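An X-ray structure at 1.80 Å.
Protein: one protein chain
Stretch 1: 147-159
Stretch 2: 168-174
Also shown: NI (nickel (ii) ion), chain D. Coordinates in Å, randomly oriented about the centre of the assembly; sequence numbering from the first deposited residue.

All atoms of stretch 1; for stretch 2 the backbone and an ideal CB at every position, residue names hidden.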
# COMPACT_ATOMS: atom_id res chain seq x y z
N ASP A 147 8.25 -9.96 7.97
CA ASP A 147 9.70 -10.13 8.05
C ASP A 147 10.03 -11.59 8.41
O ASP A 147 9.38 -12.15 9.28
CB ASP A 147 10.24 -9.26 9.21
CG ASP A 147 10.02 -7.74 9.02
OD1 ASP A 147 10.64 -7.23 8.07
OD2 ASP A 147 9.28 -7.08 9.85
N ARG A 148 11.05 -12.17 7.79
CA ARG A 148 11.60 -13.44 8.23
C ARG A 148 12.01 -13.39 9.72
O ARG A 148 12.65 -12.44 10.13
CB ARG A 148 12.80 -13.83 7.42
CG ARG A 148 13.29 -15.23 7.78
CD ARG A 148 14.50 -15.63 7.01
NE ARG A 148 14.24 -15.64 5.59
CZ ARG A 148 13.77 -16.67 4.88
NH1 ARG A 148 13.47 -17.83 5.44
NH2 ARG A 148 13.59 -16.51 3.56
N MSE A 149 11.62 -14.41 10.49
CA MSE A 149 11.79 -14.38 11.93
C MSE A 149 12.88 -15.34 12.37
O MSE A 149 13.39 -16.13 11.57
CB MSE A 149 10.47 -14.69 12.62
CG MSE A 149 9.34 -13.79 12.23
SE MSE A 149 9.65 -11.86 12.59
CE MSE A 149 9.16 -11.87 14.45
N TYR A 150 13.28 -15.24 13.63
CA TYR A 150 14.37 -15.99 14.19
C TYR A 150 13.95 -16.69 15.47
O TYR A 150 14.39 -16.33 16.56
CB TYR A 150 15.52 -15.01 14.48
CG TYR A 150 16.11 -14.34 13.24
CD1 TYR A 150 15.52 -13.22 12.69
CD2 TYR A 150 17.30 -14.81 12.67
CE1 TYR A 150 16.07 -12.59 11.58
CE2 TYR A 150 17.85 -14.18 11.57
CZ TYR A 150 17.24 -13.09 11.03
OH TYR A 150 17.82 -12.46 9.94
N PHE A 151 13.08 -17.69 15.33
CA PHE A 151 12.50 -18.38 16.47
C PHE A 151 13.30 -19.62 16.88
O PHE A 151 14.07 -20.14 16.08
CB PHE A 151 11.07 -18.82 16.14
CG PHE A 151 10.12 -17.68 15.96
CD1 PHE A 151 9.94 -16.74 16.99
CD2 PHE A 151 9.40 -17.52 14.80
CE1 PHE A 151 9.05 -15.67 16.84
CE2 PHE A 151 8.49 -16.47 14.67
CZ PHE A 151 8.34 -15.54 15.69
N GLU A 152 13.14 -20.04 18.13
CA GLU A 152 13.83 -21.23 18.66
C GLU A 152 13.04 -22.52 18.43
O GLU A 152 13.61 -23.57 18.10
CB GLU A 152 14.04 -21.06 20.17
CG GLU A 152 15.07 -20.04 20.55
CD GLU A 152 16.47 -20.52 20.26
OE1 GLU A 152 16.67 -21.72 19.89
OE2 GLU A 152 17.40 -19.71 20.42
N GLY A 153 11.73 -22.45 18.64
CA GLY A 153 10.86 -23.60 18.71
C GLY A 153 9.76 -23.65 17.66
O GLY A 153 9.27 -24.74 17.33
N LEU A 154 9.36 -22.50 17.11
CA LEU A 154 8.25 -22.44 16.15
C LEU A 154 8.69 -22.96 14.78
O LEU A 154 9.78 -22.65 14.31
CB LEU A 154 7.70 -21.04 16.05
CG LEU A 154 7.32 -20.31 17.34
CD1 LEU A 154 6.75 -18.95 17.02
CD2 LEU A 154 6.38 -21.10 18.25
N GLU A 155 7.84 -23.77 14.17
CA GLU A 155 8.09 -24.40 12.88
C GLU A 155 7.52 -23.52 11.77
O GLU A 155 6.41 -23.01 11.90
CB GLU A 155 7.42 -25.80 12.85
CG GLU A 155 5.88 -25.82 13.01
CD GLU A 155 5.22 -27.21 13.00
OE1 GLU A 155 5.64 -28.08 12.19
OE2 GLU A 155 4.24 -27.41 13.77
N GLU A 156 8.28 -23.33 10.69
CA GLU A 156 7.78 -22.57 9.57
C GLU A 156 6.83 -23.48 8.78
O GLU A 156 7.15 -24.64 8.49
CB GLU A 156 8.91 -22.04 8.65
CG GLU A 156 8.38 -21.07 7.62
CD GLU A 156 9.41 -20.43 6.69
OE1 GLU A 156 10.61 -20.68 6.83
OE2 GLU A 156 8.97 -19.66 5.79
N LEU A 157 5.69 -22.92 8.38
CA LEU A 157 4.70 -23.59 7.56
C LEU A 157 4.77 -23.13 6.11
O LEU A 157 5.11 -21.97 5.82
CB LEU A 157 3.30 -23.33 8.10
CG LEU A 157 3.02 -23.75 9.55
CD1 LEU A 157 1.49 -23.52 9.80
CD2 LEU A 157 3.43 -25.19 9.77
N PRO A 158 4.39 -24.01 5.18
CA PRO A 158 4.27 -23.58 3.80
C PRO A 158 3.17 -22.55 3.62
O PRO A 158 2.14 -22.57 4.34
CB PRO A 158 3.89 -24.84 3.03
CG PRO A 158 3.74 -25.88 3.99
CD PRO A 158 4.02 -25.42 5.36
N LEU A 159 3.39 -21.66 2.67
CA LEU A 159 2.46 -20.59 2.40
C LEU A 159 1.21 -21.11 1.67
O LEU A 159 1.29 -22.01 0.83
CB LEU A 159 3.13 -19.53 1.53
CG LEU A 159 4.28 -18.77 2.19
CD1 LEU A 159 4.90 -17.84 1.14
CD2 LEU A 159 3.79 -17.96 3.42
N UNK A 168 5.38 -12.56 3.19
CA UNK A 168 4.96 -12.98 4.55
C UNK A 168 5.49 -14.40 4.87
O UNK A 168 5.78 -15.20 3.99
CB UNK A 168 3.43 -12.95 4.67
N UNK A 169 5.62 -14.68 6.16
CA UNK A 169 6.14 -15.93 6.69
C UNK A 169 5.17 -16.40 7.78
O UNK A 169 4.63 -15.57 8.54
CB UNK A 169 7.56 -15.76 7.23
N UNK A 170 4.96 -17.71 7.84
CA UNK A 170 4.03 -18.28 8.82
C UNK A 170 4.74 -19.31 9.69
O UNK A 170 5.44 -20.18 9.18
CB UNK A 170 2.83 -18.92 8.12
N UNK A 171 4.57 -19.19 11.01
CA UNK A 171 5.18 -20.10 11.96
C UNK A 171 4.14 -20.64 12.92
O UNK A 171 3.11 -20.00 13.16
CB UNK A 171 6.31 -19.40 12.73
N UNK A 172 4.39 -21.83 13.47
CA UNK A 172 3.42 -22.48 14.35
C UNK A 172 4.08 -23.03 15.61
O UNK A 172 5.18 -23.58 15.55
CB UNK A 172 2.70 -23.61 13.60
N UNK A 173 3.40 -22.90 16.75
CA UNK A 173 3.83 -23.59 17.97
C UNK A 173 3.27 -25.00 17.95
O UNK A 173 2.06 -25.20 18.05
CB UNK A 173 3.38 -22.84 19.23
N UNK A 174 4.14 -25.97 17.74
CA UNK A 174 3.73 -27.36 17.67
C UNK A 174 3.36 -27.94 19.02
O UNK A 174 3.36 -27.36 20.13
OXT UNK A 174 3.00 -29.11 19.04
CB UNK A 174 4.85 -28.20 17.04
NI NI D . 19.29 -20.11 20.17

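Position 168 has an extended backbone, and its CA-to-CB bond points away from stretch 1; the nearest atom to the ideal CB of 168 is Leu159 CD2 at 5.2 Å. Stretch 1 asks little here, so many residues would serve. The deposited residue is Cys168, whose carbonyl O meets Leu159 CD2 at 3.5 Å.

At 169 the CB leaves sideways, the ideal CB of 169 lying 4.4 Å from Glu156 OE2. The Arg148 chain offers a long aliphatic stem ending in a guanidinium, a surface that would suit a flat ring or a long apolar chain. Phe169 fills the site at chi1 m. Arg148 CB lies over its ring, 4.0 Å from the centroid, and Phe169 CE2 sits over a face of the guanidinium, 3.6 Å from Arg148 NH2.

Position 170 is in strand, its CB on the same side of the sheet as Leu157; the ideal CB of 170 is 4.4 Å from Leu157 CB and 4.9 Å from Leu159 CD2. Two leucines call for an apolar partner, and a beta-branched one suits a strand. Ile170 divides its branches: CG2 meets Leu157 CD1 at 4.1 Å and CD1 meets Leu159 CD2 at 4.1 Å. Its backbone O accepts from Leu157 N at 2.9 Å.

On the other face, 171 opposes Glu156 as a non-hydrogen-bonded pair. The ideal CB of 171 lies 4.0 Å from Leu154 CB and 4.1 Å from Phe151 CE2, and the backbone N of Met149 waits farther along. Phenylalanine or a large aliphatic would fill the space; a hydroxyl at the end of a ring could also satisfy that donor. Tyr171 does both: its OH accepts from Met149 N at 3.0 Å, nearly straight at 169°, while the edge of Phe151 packs against its ring face.

Position 172 pairs with Glu155, N to Glu155 O at 2.8 Å and O to Glu155 N at 3.0 Å. The ideal CB of 172 is 3.9 Å from Glu155 CG and 4.0 Å from Leu157 CD1, so a long cation with an aliphatic stem, lysine or arginine, fits. Arg172 NE forms a salt bridge with Glu155 OE2 at 2.8 Å, and Leu157 CD2 lies over the guanidinium face, 3.7 Å from Arg172 CZ.

At 173 CB points away overall, yet the ideal CB of 173 sits 3.6 Å from Leu154 CD2, tolerating any chain with an aliphatic base; Arg173 supplies one.

The terminal 174 has room for a CB, the ideal CB of 174 being 3.4 Å from Glu155 OE2, so small residues would fit. Gly174 is deposited.

Stretch 2 168-174: CFIYRRG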
# COMPACT_ATOMS: atom_id res chain seq x y z
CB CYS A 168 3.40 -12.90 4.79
SG CYS A 168 2.72 -11.21 4.81
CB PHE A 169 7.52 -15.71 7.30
CG PHE A 169 8.53 -15.23 6.32
CD1 PHE A 169 8.62 -13.89 6.00
CD2 PHE A 169 9.39 -16.14 5.71
CE1 PHE A 169 9.55 -13.44 5.06
CE2 PHE A 169 10.33 -15.71 4.78
CZ PHE A 169 10.39 -14.36 4.43
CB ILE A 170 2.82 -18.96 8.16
CG1 ILE A 170 2.13 -18.02 7.18
CG2 ILE A 170 1.84 -19.51 9.28
CD1 ILE A 170 0.99 -18.71 6.33
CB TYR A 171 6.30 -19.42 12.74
CG TYR A 171 7.33 -18.73 11.88
CD1 TYR A 171 7.12 -17.43 11.43
CD2 TYR A 171 8.50 -19.38 11.49
CE1 TYR A 171 8.04 -16.79 10.64
CE2 TYR A 171 9.42 -18.74 10.69
CZ TYR A 171 9.20 -17.45 10.28
OH TYR A 171 10.11 -16.81 9.50
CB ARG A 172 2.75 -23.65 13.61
CG ARG A 172 1.72 -24.43 14.46
CD ARG A 172 0.89 -25.37 13.57
NE ARG A 172 1.70 -26.44 12.99
CZ ARG A 172 1.33 -27.21 11.97
NH1 ARG A 172 0.16 -27.02 11.37
NH2 ARG A 172 2.15 -28.15 11.51
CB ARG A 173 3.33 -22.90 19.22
CG ARG A 173 3.91 -23.55 20.45
CD ARG A 173 3.49 -22.89 21.75
NE ARG A 173 3.85 -23.78 22.87
CZ ARG A 173 3.46 -23.63 24.13
NH1 ARG A 173 2.72 -22.60 24.51
NH2 ARG A 173 3.84 -24.52 25.03
O HOH W 1 11.81 -18.44 8.21
O HOH W 2 6.79 -26.08 17.00
O HOH W 3 6.14 -19.34 5.80
O HOH W 4 20.15 -21.25 18.10
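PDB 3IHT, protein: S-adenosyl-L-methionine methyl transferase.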